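Local coordinates for lipocalin (Argas monolakensis, PDB 3BRN), which binds serotonin in the pocket of a lipocalin beta-barrel and probably serves as a biogenic amine-binding protein of a soft tick, at residues F13-S18 with V75-D80; L29-K34 with R143-T148; V97-Y102 with G130-K135; G66-L71 with Y152-P157. All coordinates share one frame; numbering follows the deposited sequence.

Overall arrangement
The four contacts sit round one lipocalin barrel that holds serotonin. Contact 1 is the nearest to the amine, which its Ser18 binds directly. Contact 3 lies beside it, centres about 15 Å apart, and the two touch through Gln14 N to Tyr102 OH, Asp80 O to Val97 N and the rings of Phe13 and Phe99. Contact 2 is about 15 Å from contact 3 between centres, joined by the salt bridge of Lys31 and Asp133. Contacts 1 and 4 use opposite ends of strand 67-78, about 25 Å apart between centres. Contact 4 continues the C-terminal chain beyond contact 2. The side chains of Leu29, Cys132 and Leu156 are about 7, 10 and 10 Å from serotonin.

Contact 1: residues F13-S18 with V75-D80; sequences FQAYKS and VTVNGD. With SRO (serotonin), chain C.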
loop_
_atom_site.group_PDB
_atom_site.type_symbol
_atom_site.label_atom_id
_atom_site.label_comp_id
_atom_site.label_asym_id
_atom_site.label_seq_id
_atom_site.Cartn_x
_atom_site.Cartn_y
_atom_site.Cartn_z
ATOM N N PHE A 13 8.156 5.345 11.622
ATOM C CA PHE A 13 7.972 4.319 10.606
ATOM C C PHE A 13 8.779 4.642 9.353
ATOM O O PHE A 13 8.699 5.749 8.818
ATOM C CB PHE A 13 6.491 4.169 10.256
ATOM C CG PHE A 13 5.656 3.619 11.376
ATOM C CD1 PHE A 13 5.610 2.257 11.620
ATOM C CD2 PHE A 13 4.917 4.465 12.187
ATOM C CE1 PHE A 13 4.842 1.748 12.651
ATOM C CE2 PHE A 13 4.148 3.962 13.219
ATOM C CZ PHE A 13 4.111 2.601 13.450
ATOM N N GLN A 14 9.552 3.666 8.892
ATOM C CA GLN A 14 10.540 3.886 7.840
ATOM C C GLN A 14 10.012 3.419 6.483
ATOM O O GLN A 14 9.770 2.228 6.290
ATOM C CB GLN A 14 11.842 3.160 8.180
ATOM C CG GLN A 14 12.452 3.607 9.494
ATOM C CD GLN A 14 13.605 2.728 9.927
ATOM O OE1 GLN A 14 13.397 1.651 10.487
ATOM N NE2 GLN A 14 14.830 3.206 9.713
ATOM N N ALA A 15 9.793 4.378 5.581
ATOM C CA ALA A 15 9.328 4.123 4.231
ATOM C C ALA A 15 10.085 3.069 3.417
ATOM O O ALA A 15 9.462 2.260 2.744
ATOM C CB ALA A 15 9.193 5.430 3.457
ATOM N N TYR A 16 11.414 3.085 3.418
ATOM C CA TYR A 16 12.116 2.057 2.660
ATOM C C TYR A 16 11.788 0.642 3.171
ATOM O O TYR A 16 11.568 -0.261 2.376
ATOM C CB TYR A 16 13.634 2.314 2.591
ATOM C CG TYR A 16 14.393 1.888 3.806
ATOM C CD1 TYR A 16 14.591 2.766 4.863
ATOM C CD2 TYR A 16 15.045 0.660 3.846
ATOM C CE1 TYR A 16 15.347 2.406 5.951
ATOM C CE2 TYR A 16 15.796 0.289 4.937
ATOM C CZ TYR A 16 15.940 1.167 5.988
ATOM O OH TYR A 16 16.643 0.800 7.106
ATOM N N LYS A 17 11.642 0.480 4.486
ATOM C CA LYS A 17 11.241 -0.809 5.047
ATOM C C LYS A 17 9.803 -1.188 4.692
ATOM O O LYS A 17 9.499 -2.357 4.472
ATOM C CB LYS A 17 11.438 -0.833 6.565
ATOM C CG LYS A 17 12.877 -1.031 7.000
ATOM C CD LYS A 17 13.157 -0.310 8.291
ATOM C CE LYS A 17 14.477 -0.746 8.889
ATOM N NZ LYS A 17 14.300 -1.923 9.776
ATOM N N SER A 18 8.902 -0.213 4.684
ATOM C CA SER A 18 7.544 -0.464 4.245
ATOM C C SER A 18 7.509 -0.904 2.765
ATOM O O SER A 18 6.823 -1.860 2.397
ATOM C CB SER A 18 6.679 0.795 4.439
ATOM O OG SER A 18 5.406 0.596 3.845
ATOM N N VAL A 75 9.593 5.601 -7.309
ATOM C CA VAL A 75 9.308 5.825 -5.898
ATOM C C VAL A 75 10.623 6.180 -5.187
ATOM O O VAL A 75 11.653 5.549 -5.427
ATOM C CB VAL A 75 8.698 4.557 -5.264
ATOM C CG1 VAL A 75 9.741 3.434 -5.221
ATOM C CG2 VAL A 75 8.120 4.866 -3.865
ATOM N N THR A 76 10.597 7.252 -4.402
ATOM C CA THR A 76 11.741 7.690 -3.605
ATOM C C THR A 76 11.321 7.709 -2.144
ATOM O O THR A 76 10.220 8.155 -1.816
ATOM C CB THR A 76 12.174 9.124 -3.988
ATOM O OG1 THR A 76 12.221 9.236 -5.418
ATOM C CG2 THR A 76 13.563 9.444 -3.413
ATOM N N VAL A 77 12.169 7.156 -1.286
ATOM C CA VAL A 77 11.842 6.972 0.126
ATOM C C VAL A 77 12.721 7.799 1.059
ATOM O O VAL A 77 13.947 7.736 0.984
ATOM C CB VAL A 77 11.910 5.478 0.521
ATOM C CG1 VAL A 77 10.729 4.705 -0.097
ATOM C CG2 VAL A 77 13.210 4.872 0.057
ATOM N N ASN A 78 12.079 8.578 1.929
ATOM C CA ASN A 78 12.762 9.355 2.967
ATOM C C ASN A 78 11.927 9.397 4.262
ATOM O O ASN A 78 10.779 9.815 4.237
ATOM C CB ASN A 78 13.023 10.790 2.474
ATOM C CG ASN A 78 13.923 10.839 1.237
ATOM O OD1 ASN A 78 15.235 10.785 1.451
ATOM N ND2 ASN A 78 13.442 10.997 0.115
ATOM N N GLY A 79 12.529 9.056 5.398
ATOM C CA GLY A 79 11.781 9.058 6.663
ATOM C C GLY A 79 10.524 8.235 6.458
ATOM O O GLY A 79 10.572 7.219 5.785
ATOM N N ASP A 80 9.374 8.778 6.837
ATOM C CA ASP A 80 8.107 8.088 6.614
ATOM C C ASP A 80 7.403 8.441 5.305
ATOM O O ASP A 80 6.231 8.103 5.120
ATOM C CB ASP A 80 7.155 8.289 7.806
ATOM C CG ASP A 80 6.771 9.748 8.016
ATOM O OD1 ASP A 80 7.317 10.616 7.304
ATOM O OD2 ASP A 80 5.950 10.035 8.920
HETATM O OH SRO C . 6.062 1.392 -4.107
HETATM C CZ3 SRO C . 4.966 1.871 -3.431
HETATM C CH2 SRO C . 4.464 3.110 -3.820
HETATM C CZ2 SRO C . 3.283 3.599 -3.257
HETATM C CE2 SRO C . 2.696 2.834 -2.260
HETATM N NE1 SRO C . 1.614 2.993 -1.457
HETATM C CD1 SRO C . 1.482 1.905 -0.662
HETATM C CG SRO C . 2.531 1.025 -0.934
HETATM C CD2 SRO C . 3.297 1.632 -1.927
HETATM C CE3 SRO C . 4.387 1.180 -2.495
HETATM C CB SRO C . 2.787 -0.291 -0.243
HETATM C CA SRO C . 4.086 -0.218 0.584
HETATM N NZ SRO C . 4.388 -1.558 1.098
HETATM O O HOH W 1 12.462 5.738 4.531
#
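Ala15 meets Gly79 through the backbone. Ala15 N donates to Gly79 O at 3.0 Å, and the bond is fairly straight (161° at the hydrogen). The donor is tilted 24° from the carbonyl plane. A water also donates to Gly79 O and accepts from Tyr16 N, so this carbonyl ties down the first turn of helix 15-20 at two points. Beside these bonds, Val77 spreads its two methyls under the helix start. Val77 CG1 stands anti to the carbonyl carbon (chi1 -72°), 3.9 Å from Ala15 CB; CG2 touches Tyr16 CB at 3.6 Å. The Tyr16 ring itself leads away from Val77. Asp80 CB packs against Phe13 O at 3.1 Å. Gln14 is the N-cap residue, and its O accepts from Ser18 N. At the other end of this turn, Ser18 O accepts from serotonin NZ at 2.8 Å. Asp106 OD2 is also hydrogen-bonded to the ligand. Val75 CG2 approaches the ligand hydroxyl OH from the strand at 4.0 Å. The start of helix 15-20 packs on the end of strand 67-78. Ala15 also touches Ile82 of strand 81-85, and Ser18, with Phe13 just before the helix, touches Val97 of strand 93-97.

Contact 2: residues L29-K34 with R143-T148; sequences LRKTTK and RPIHHT
Strand 26-32 of the lipocalin barrel gains a short antiparallel partner here, the weakly bonded strand near His146 and His147. Thr32 and His146 form a hydrogen-bonded pair. Thr32 N donates to His146 O at 2.9 Å, and His146 N donates back to Thr32 O at 2.7 Å, nearly along the C=O axis. His146 ND1 also reaches Thr32 O, at 3.3 Å. The acceptor lies at the ring edge, in the ring plane, but ND1 stands above the carbonyl plane. Farther on, Thr148 N donates to Arg30 O. Thr148 CB packs on Leu29 O, and its OG1 is hydrogen-bonded to Thr37 OG1. The Arg30 chain is bent at chi2 (59°). Its NH1 gives His147 ND1 a straight bond of 3.2 Å (168°), edge to edge, with the two planes turned 57° apart. Arg30 NE is hydrogen-bonded to Tyr129 OH. Lys31 runs beside the His147 ring in the same direction, CE 3.8 Å from CE1, and its NZ forms a salt bridge with Asp133. Ile145 CG2 meets Lys31 CB, while Ile145 CD1 meets Thr33 CG2. A water donates to both Thr33 O and Pro144 O. Thr32 OG1 accepts from Lys34 N in an ST turn that ends the strand. This pattern is consistent with a proton on ND1 of His146 and with ND1 of His147 acting as acceptor, which would suit a neutral His147 beside Arg30.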
loop_
_atom_site.group_PDB
_atom_site.type_symbol
_atom_site.label_atom_id
_atom_site.label_comp_id
_atom_site.label_asym_id
_atom_site.label_seq_id
_atom_site.Cartn_x
_atom_site.Cartn_y
_atom_site.Cartn_z
ATOM N N LEU A 29 -4.276 -2.767 -2.603
ATOM C CA LEU A 29 -4.939 -1.711 -1.839
ATOM C C LEU A 29 -6.235 -2.349 -1.358
ATOM O O LEU A 29 -7.070 -2.706 -2.175
ATOM C CB LEU A 29 -5.234 -0.487 -2.704
ATOM C CG LEU A 29 -6.111 0.617 -2.068
ATOM C CD1 LEU A 29 -5.429 1.111 -0.804
ATOM C CD2 LEU A 29 -6.203 1.768 -3.061
ATOM N N ARG A 30 -6.279 -2.696 -0.066
ATOM C CA ARG A 30 -7.383 -3.453 0.512
ATOM C C ARG A 30 -8.591 -2.581 0.853
ATOM O O ARG A 30 -9.736 -2.966 0.598
ATOM C CB ARG A 30 -6.902 -4.234 1.746
ATOM C CG ARG A 30 -7.982 -5.025 2.496
ATOM C CD ARG A 30 -8.682 -6.078 1.612
ATOM N NE ARG A 30 -9.768 -6.737 2.337
ATOM C CZ ARG A 30 -10.960 -6.192 2.574
ATOM N NH1 ARG A 30 -11.256 -4.983 2.116
ATOM N NH2 ARG A 30 -11.868 -6.864 3.259
ATOM N N LYS A 31 -8.352 -1.471 1.548
ATOM C CA LYS A 31 -9.440 -0.538 1.887
ATOM C C LYS A 31 -8.924 0.876 1.714
ATOM O O LYS A 31 -7.779 1.142 2.049
ATOM C CB LYS A 31 -9.879 -0.708 3.349
ATOM C CG LYS A 31 -10.308 -2.119 3.752
ATOM C CD LYS A 31 -10.804 -2.146 5.186
ATOM C CE LYS A 31 -11.179 -3.560 5.625
ATOM N NZ LYS A 31 -11.139 -3.688 7.103
ATOM N N THR A 32 -9.825 1.808 1.390
ATOM C CA THR A 32 -9.461 3.227 1.308
ATOM C C THR A 32 -10.659 4.105 1.675
ATOM O O THR A 32 -11.809 3.662 1.589
ATOM C CB THR A 32 -8.900 3.597 -0.108
ATOM O OG1 THR A 32 -8.593 4.995 -0.165
ATOM C CG2 THR A 32 -9.908 3.269 -1.217
ATOM N N THR A 33 -10.390 5.307 2.188
ATOM C CA THR A 33 -11.452 6.290 2.399
ATOM C C THR A 33 -11.664 7.148 1.151
ATOM O O THR A 33 -12.465 8.077 1.167
ATOM C CB THR A 33 -11.172 7.209 3.619
ATOM O OG1 THR A 33 -9.927 7.894 3.424
ATOM C CG2 THR A 33 -11.104 6.364 4.923
ATOM N N LYS A 34 -10.889 6.905 0.097
ATOM C CA LYS A 34 -11.138 7.625 -1.150
ATOM C C LYS A 34 -12.037 6.770 -2.056
ATOM O O LYS A 34 -11.712 5.610 -2.331
ATOM C CB LYS A 34 -9.816 7.936 -1.866
ATOM C CG LYS A 34 -9.970 8.447 -3.298
ATOM C CD LYS A 34 -8.625 8.857 -3.878
ATOM C CE LYS A 34 -8.661 8.925 -5.406
ATOM N NZ LYS A 34 -7.302 9.189 -5.983
ATOM N N ARG A 143 -15.488 7.918 8.722
ATOM C CA ARG A 143 -15.456 8.155 7.274
ATOM C C ARG A 143 -15.880 6.894 6.526
ATOM O O ARG A 143 -15.590 5.773 6.962
ATOM C CB ARG A 143 -14.044 8.536 6.836
ATOM C CG ARG A 143 -13.542 9.888 7.342
ATOM C CD ARG A 143 -12.127 10.155 6.819
ATOM N NE ARG A 143 -11.552 11.414 7.298
ATOM C CZ ARG A 143 -10.965 11.563 8.485
ATOM N NH1 ARG A 143 -10.940 10.559 9.359
ATOM N NH2 ARG A 143 -10.454 12.737 8.826
ATOM N N PRO A 144 -16.562 7.067 5.386
ATOM C CA PRO A 144 -16.930 5.905 4.581
ATOM C C PRO A 144 -15.702 5.127 4.110
ATOM O O PRO A 144 -14.659 5.734 3.841
ATOM C CB PRO A 144 -17.651 6.528 3.384
ATOM C CG PRO A 144 -18.266 7.796 3.959
ATOM C CD PRO A 144 -17.207 8.306 4.911
ATOM N N ILE A 145 -15.804 3.797 4.120
ATOM C CA ILE A 145 -14.707 2.914 3.717
ATOM C C ILE A 145 -15.054 2.232 2.391
ATOM O O ILE A 145 -16.188 1.798 2.185
ATOM C CB ILE A 145 -14.456 1.790 4.752
ATOM C CG1 ILE A 145 -14.312 2.342 6.174
ATOM C CG2 ILE A 145 -13.284 0.912 4.311
ATOM C CD1 ILE A 145 -13.299 3.406 6.315
ATOM N N HIS A 146 -14.112 2.221 1.472
ATOM C CA HIS A 146 -14.244 1.501 0.245
ATOM C C HIS A 146 -13.345 0.310 0.124
ATOM O O HIS A 146 -12.155 0.419 0.267
ATOM C CB HIS A 146 -14.035 2.421 -0.914
ATOM C CG HIS A 146 -14.836 3.655 -0.808
ATOM N ND1 HIS A 146 -14.511 4.665 0.052
ATOM C CD2 HIS A 146 -15.998 4.007 -1.379
ATOM C CE1 HIS A 146 -15.423 5.605 -0.016
ATOM N NE2 HIS A 146 -16.329 5.230 -0.882
ATOM N N HIS A 147 -13.929 -0.819 -0.190
ATOM C CA HIS A 147 -13.220 -2.056 -0.213
ATOM C C HIS A 147 -12.716 -2.438 -1.587
ATOM O O HIS A 147 -13.457 -2.925 -2.381
ATOM C CB HIS A 147 -14.072 -3.139 0.382
ATOM C CG HIS A 147 -14.529 -2.823 1.751
ATOM N ND1 HIS A 147 -13.927 -3.337 2.863
ATOM C CD2 HIS A 147 -15.488 -1.993 2.189
ATOM C CE1 HIS A 147 -14.515 -2.865 3.933
ATOM N NE2 HIS A 147 -15.462 -2.038 3.551
ATOM N N THR A 148 -11.443 -2.205 -1.844
ATOM C CA THR A 148 -10.907 -2.151 -3.197
ATOM C C THR A 148 -10.491 -3.512 -3.728
ATOM O O THR A 148 -10.284 -3.668 -4.922
ATOM C CB THR A 148 -9.681 -1.210 -3.254
ATOM O OG1 THR A 148 -10.117 0.142 -3.104
ATOM C CG2 THR A 148 -8.941 -1.360 -4.590
HETATM O O HOH W 2 -14.404 8.502 2.855
#

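Contact 3: residues V97-Y102 with G130-K135; sequences VLFSDY and GCCDTK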
loop_
_atom_site.group_PDB
_atom_site.type_symbol
_atom_site.label_atom_id
_atom_site.label_comp_id
_atom_site.label_asym_id
_atom_site.label_seq_id
_atom_site.Cartn_x
_atom_site.Cartn_y
_atom_site.Cartn_z
ATOM N N VAL A 97 3.638 6.821 5.595
ATOM C CA VAL A 97 3.406 5.582 6.329
ATOM C C VAL A 97 2.999 5.904 7.767
ATOM O O VAL A 97 3.793 6.448 8.513
ATOM C CB VAL A 97 4.640 4.680 6.323
ATOM C CG1 VAL A 97 4.286 3.312 6.897
ATOM C CG2 VAL A 97 5.203 4.549 4.898
ATOM N N LEU A 98 1.743 5.635 8.122
ATOM C CA LEU A 98 1.264 5.927 9.477
ATOM C C LEU A 98 1.572 4.746 10.379
ATOM O O LEU A 98 1.662 4.888 11.585
ATOM C CB LEU A 98 -0.242 6.189 9.461
ATOM C CG LEU A 98 -0.668 7.305 8.501
ATOM C CD1 LEU A 98 -2.161 7.466 8.612
ATOM C CD2 LEU A 98 0.078 8.607 8.854
ATOM N N PHE A 99 1.594 3.557 9.788
ATOM C CA PHE A 99 1.932 2.346 10.514
ATOM C C PHE A 99 2.305 1.228 9.552
ATOM O O PHE A 99 1.782 1.144 8.456
ATOM C CB PHE A 99 0.770 1.908 11.418
ATOM C CG PHE A 99 0.976 0.566 12.066
ATOM C CD1 PHE A 99 1.645 0.455 13.277
ATOM C CD2 PHE A 99 0.490 -0.584 11.466
ATOM C CE1 PHE A 99 1.851 -0.785 13.865
ATOM C CE2 PHE A 99 0.711 -1.824 12.039
ATOM C CZ PHE A 99 1.370 -1.920 13.252
ATOM N N SER A 100 3.216 0.353 9.962
ATOM C CA SER A 100 3.549 -0.791 9.119
ATOM C C SER A 100 4.205 -1.842 9.984
ATOM O O SER A 100 4.763 -1.508 11.025
ATOM C CB SER A 100 4.520 -0.362 8.023
ATOM O OG SER A 100 4.769 -1.430 7.127
ATOM N N ASP A 101 4.057 -3.111 9.609
ATOM C CA ASP A 101 4.789 -4.186 10.276
ATOM C C ASP A 101 5.920 -4.690 9.377
ATOM O O ASP A 101 6.631 -5.633 9.715
ATOM C CB ASP A 101 3.849 -5.325 10.697
ATOM C CG ASP A 101 3.265 -6.076 9.514
ATOM O OD1 ASP A 101 3.525 -5.685 8.353
ATOM O OD2 ASP A 101 2.549 -7.068 9.754
ATOM N N TYR A 102 6.076 -4.048 8.224
ATOM C CA TYR A 102 7.234 -4.278 7.369
ATOM C C TYR A 102 7.176 -5.657 6.719
ATOM O O TYR A 102 8.175 -6.149 6.196
ATOM C CB TYR A 102 8.528 -4.127 8.169
ATOM C CG TYR A 102 8.770 -2.727 8.686
ATOM C CD1 TYR A 102 8.149 -1.633 8.100
ATOM C CD2 TYR A 102 9.620 -2.499 9.761
ATOM C CE1 TYR A 102 8.367 -0.352 8.569
ATOM C CE2 TYR A 102 9.843 -1.222 10.237
ATOM C CZ TYR A 102 9.215 -0.152 9.638
ATOM O OH TYR A 102 9.435 1.123 10.108
ATOM N N GLY A 130 -5.165 -7.887 11.605
ATOM C CA GLY A 130 -4.495 -7.631 12.873
ATOM C C GLY A 130 -4.298 -6.169 13.207
ATOM O O GLY A 130 -5.254 -5.399 13.247
ATOM N N CYS A 131 -3.060 -5.794 13.514
ATOM C CA CYS A 131 -2.784 -4.446 13.993
ATOM C C CYS A 131 -3.093 -3.375 12.970
ATOM O O CYS A 131 -3.316 -2.233 13.323
ATOM C CB CYS A 131 -1.344 -4.318 14.465
ATOM S SG CYS A 131 -1.116 -5.020 16.102
ATOM N N CYS A 132 -3.031 -3.727 11.695
ATOM C CA CYS A 132 -3.332 -2.760 10.658
ATOM C C CYS A 132 -4.806 -2.451 10.616
ATOM O O CYS A 132 -5.177 -1.344 10.271
ATOM C CB CYS A 132 -2.856 -3.221 9.292
ATOM S SG CYS A 132 -1.077 -3.164 9.102
ATOM N N ASP A 133 -5.621 -3.433 10.885
ATOM C CA ASP A 133 -7.039 -3.215 10.924
ATOM C C ASP A 133 -7.344 -2.248 12.058
ATOM O O ASP A 133 -8.057 -1.335 11.905
ATOM C CB ASP A 133 -7.774 -4.518 11.128
ATOM C CG ASP A 133 -8.384 -5.054 9.868
ATOM O OD1 ASP A 133 -8.664 -4.288 8.968
ATOM O OD2 ASP A 133 -8.599 -6.261 9.807
ATOM N N THR A 134 -6.758 -2.482 13.204
ATOM C CA THR A 134 -6.955 -1.598 14.339
ATOM C C THR A 134 -6.527 -0.163 14.031
ATOM O O THR A 134 -7.140 0.788 14.512
ATOM C CB THR A 134 -6.200 -2.100 15.592
ATOM O OG1 THR A 134 -6.612 -3.438 15.900
ATOM C CG2 THR A 134 -6.479 -1.199 16.778
ATOM N N LYS A 135 -5.414 -0.006 13.322
ATOM C CA LYS A 135 -4.875 1.327 13.060
ATOM C C LYS A 135 -5.731 2.021 12.011
ATOM O O LYS A 135 -6.021 3.220 12.111
ATOM C CB LYS A 135 -3.417 1.236 12.599
ATOM C CG LYS A 135 -2.810 2.553 12.129
ATOM C CD LYS A 135 -2.500 3.478 13.301
ATOM C CE LYS A 135 -1.993 4.832 12.789
ATOM N NZ LYS A 135 -1.549 5.668 13.956
HETATM O O HOH W 3 0.883 4.441 14.075
#
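Cys131 opens the helix that follows the N-cap residue Gly130, and its CB touches Phe99 CZ at 3.8 Å. Its SG belongs to the disulfide with Cys7. Cys132 SG lies 3.7 Å from Phe99 CE2 and 4.9 Å from the ring centroid, 90° off the ring normal. This is a sulfur-aromatic contact at the ring edge, in the ring plane. The same SG is bonded to Cys105, so a disulfide fixes it there. Phe99 CG stands anti to the backbone N (chi1 172°), on a side chain that sets out toward the helix. One turn later, Lys135 packs its CG against Phe99 CB at 3.7 Å. The chain bends at chi2 (74°). CE lies 4.0 Å from Leu98 CB. A water accepts from Lys135 NZ at 2.7 Å and donates to Leu98 O at 2.6 Å. Leu98 and Phe99 form a classic beta bulge opposite Val107, where the chain turns a corner. Phe9 packs edge-to-face with the Phe99 ring, and the Phe13 ring also meets it. No direct hydrogen bond joins the two segments. The Cys105-Cys132 disulfide ties the helix to the neighbouring strand 105-109, while segment 97-102 meets it through apolar and sulfur contacts and a water bridge.

Contact 4: residues G66-L71 with Y152-P157; sequences GQMIQL and YCPPLP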
loop_
_atom_site.group_PDB
_atom_site.type_symbol
_atom_site.label_atom_id
_atom_site.label_comp_id
_atom_site.label_asym_id
_atom_site.label_seq_id
_atom_site.Cartn_x
_atom_site.Cartn_y
_atom_site.Cartn_z
ATOM N N GLY A 66 -10.017 -8.829 -17.173
ATOM C CA GLY A 66 -9.675 -10.152 -16.673
ATOM C C GLY A 66 -8.204 -10.309 -16.337
ATOM O O GLY A 66 -7.810 -11.306 -15.726
ATOM N N GLN A 67 -7.406 -9.296 -16.663
ATOM C CA GLN A 67 -5.968 -9.354 -16.400
ATOM C C GLN A 67 -5.412 -8.210 -15.556
ATOM O O GLN A 67 -5.901 -7.084 -15.610
ATOM C CB GLN A 67 -5.194 -9.466 -17.709
ATOM C CG GLN A 67 -5.534 -10.713 -18.498
ATOM C CD GLN A 67 -4.604 -10.913 -19.661
ATOM O OE1 GLN A 67 -4.151 -9.811 -20.249
ATOM N NE2 GLN A 67 -4.230 -12.041 -19.982
ATOM N N MET A 68 -4.375 -8.512 -14.782
ATOM C CA MET A 68 -3.659 -7.491 -14.013
ATOM C C MET A 68 -2.686 -6.778 -14.942
ATOM O O MET A 68 -1.707 -7.380 -15.397
ATOM C CB MET A 68 -2.859 -8.142 -12.879
ATOM C CG MET A 68 -3.683 -8.792 -11.786
ATOM S SD MET A 68 -4.801 -7.599 -11.026
ATOM C CE MET A 68 -4.391 -7.766 -9.284
ATOM N N ILE A 69 -2.950 -5.509 -15.242
ATOM C CA ILE A 69 -2.031 -4.741 -16.080
ATOM C C ILE A 69 -0.880 -4.191 -15.251
ATOM O O ILE A 69 -1.052 -3.861 -14.066
ATOM C CB ILE A 69 -2.723 -3.564 -16.798
ATOM C CG1 ILE A 69 -3.218 -2.541 -15.777
ATOM C CG2 ILE A 69 -3.830 -4.065 -17.741
ATOM C CD1 ILE A 69 -3.529 -1.176 -16.362
ATOM N N GLN A 70 0.290 -4.086 -15.877
ATOM C CA GLN A 70 1.482 -3.573 -15.205
ATOM C C GLN A 70 1.924 -2.252 -15.807
ATOM O O GLN A 70 2.068 -2.130 -17.018
ATOM C CB GLN A 70 2.627 -4.571 -15.315
ATOM C CG GLN A 70 2.276 -5.968 -14.873
ATOM C CD GLN A 70 3.432 -6.922 -15.054
ATOM O OE1 GLN A 70 4.627 -6.369 -15.220
ATOM N NE2 GLN A 70 3.253 -8.141 -15.073
ATOM N N LEU A 71 2.126 -1.262 -14.950
ATOM C CA LEU A 71 2.650 0.032 -15.353
ATOM C C LEU A 71 3.830 0.310 -14.421
ATOM O O LEU A 71 4.037 -0.430 -13.461
ATOM C CB LEU A 71 1.576 1.111 -15.186
ATOM C CG LEU A 71 0.282 0.843 -15.966
ATOM C CD1 LEU A 71 -0.754 1.915 -15.705
ATOM C CD2 LEU A 71 0.584 0.760 -17.445
ATOM N N TYR A 152 -12.295 -12.087 -5.912
ATOM C CA TYR A 152 -12.243 -12.387 -7.347
ATOM C C TYR A 152 -11.046 -11.745 -8.039
ATOM O O TYR A 152 -10.827 -11.975 -9.230
ATOM C CB TYR A 152 -13.530 -11.933 -8.052
ATOM C CG TYR A 152 -13.642 -10.425 -8.200
ATOM C CD1 TYR A 152 -14.442 -9.677 -7.341
ATOM C CD2 TYR A 152 -12.891 -9.744 -9.151
ATOM C CE1 TYR A 152 -14.519 -8.297 -7.450
ATOM C CE2 TYR A 152 -12.933 -8.355 -9.246
ATOM C CZ TYR A 152 -13.751 -7.638 -8.396
ATOM O OH TYR A 152 -13.823 -6.262 -8.508
ATOM N N CYS A 153 -10.317 -10.884 -7.329
ATOM C CA CYS A 153 -9.129 -10.249 -7.902
ATOM C C CYS A 153 -8.093 -11.304 -8.307
ATOM O O CYS A 153 -7.781 -12.198 -7.528
ATOM C CB CYS A 153 -8.494 -9.272 -6.892
ATOM S SG CYS A 153 -9.396 -7.705 -6.638
ATOM N N PRO A 154 -7.514 -11.176 -9.512
ATOM C CA PRO A 154 -6.468 -12.133 -9.865
ATOM C C PRO A 154 -5.274 -12.040 -8.907
ATOM O O PRO A 154 -5.198 -11.100 -8.106
ATOM C CB PRO A 154 -6.055 -11.705 -11.284
ATOM C CG PRO A 154 -7.179 -10.850 -11.787
ATOM C CD PRO A 154 -7.731 -10.170 -10.563
ATOM N N PRO A 155 -4.413 -13.070 -8.900
ATOM C CA PRO A 155 -3.181 -13.035 -8.111
ATOM C C PRO A 155 -2.235 -12.005 -8.706
ATOM O O PRO A 155 -2.418 -11.594 -9.851
ATOM C CB PRO A 155 -2.599 -14.444 -8.296
ATOM C CG PRO A 155 -3.728 -15.275 -8.810
ATOM C CD PRO A 155 -4.559 -14.342 -9.626
ATOM N N LEU A 156 -1.256 -11.557 -7.928
ATOM C CA LEU A 156 -0.335 -10.546 -8.425
ATOM C C LEU A 156 0.558 -11.131 -9.508
ATOM O O LEU A 156 0.897 -12.318 -9.460
ATOM C CB LEU A 156 0.504 -9.922 -7.290
ATOM C CG LEU A 156 -0.278 -9.081 -6.274
ATOM C CD1 LEU A 156 0.633 -8.422 -5.234
ATOM C CD2 LEU A 156 -1.091 -8.031 -6.992
ATOM N N PRO A 157 0.824 -10.336 -10.556
ATOM C CA PRO A 157 1.771 -10.709 -11.604
ATOM C C PRO A 157 3.161 -10.989 -11.021
ATOM O O PRO A 157 3.868 -11.898 -11.457
ATOM C CB PRO A 157 1.807 -9.471 -12.515
ATOM C CG PRO A 157 1.111 -8.376 -11.755
ATOM C CD PRO A 157 0.155 -9.056 -10.838
ATOM O OXT PRO A 157 3.585 -10.370 -10.045
#
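Strand residues Gly66 to Gln70 and the C-terminal Pro154 to Pro157 run in nearly the same direction, their directions 28° apart, without any hydrogen bond between them. The strand belongs to the lipocalin barrel, and the proline-rich tail runs beside the beginning of strand 67-78 as a chain with no regular structure. Met68 carries the contact. Its CB meets Pro157 CD at 3.8 Å. CG stands anti to the carbonyl carbon (chi1 -67°) and faces both Pro154 CB, 3.8 Å away, and Pro155 O. The chain then bends at chi2, and SD comes to 3.9 Å from Pro154 CD. CE reaches Pro154 O at 3.6 Å and Leu156 CD2 at 4.0 Å. One thioether side chain thus touches all four of the last residues. Leu156 starts off away from the strand, and its CD2 branch makes this touch. Pro154 CG also approaches Gly66 O. Tyr28 OH donates a hydrogen bond to Pro154 O. Tyr42 of strand 42-44 touches Met68, Gln70, Leu156 and Pro157. The disulfide of Cys153 with Cys40 ties the start of the tail to the loop before strand 42-44. The contact is at the surface and mostly apolar. The Gln70 side chain passes that of Pro157 in the reverse sense. Gln70 extends beyond CG, and its amide NE2 ends 3.2 Å from Pro157 CB.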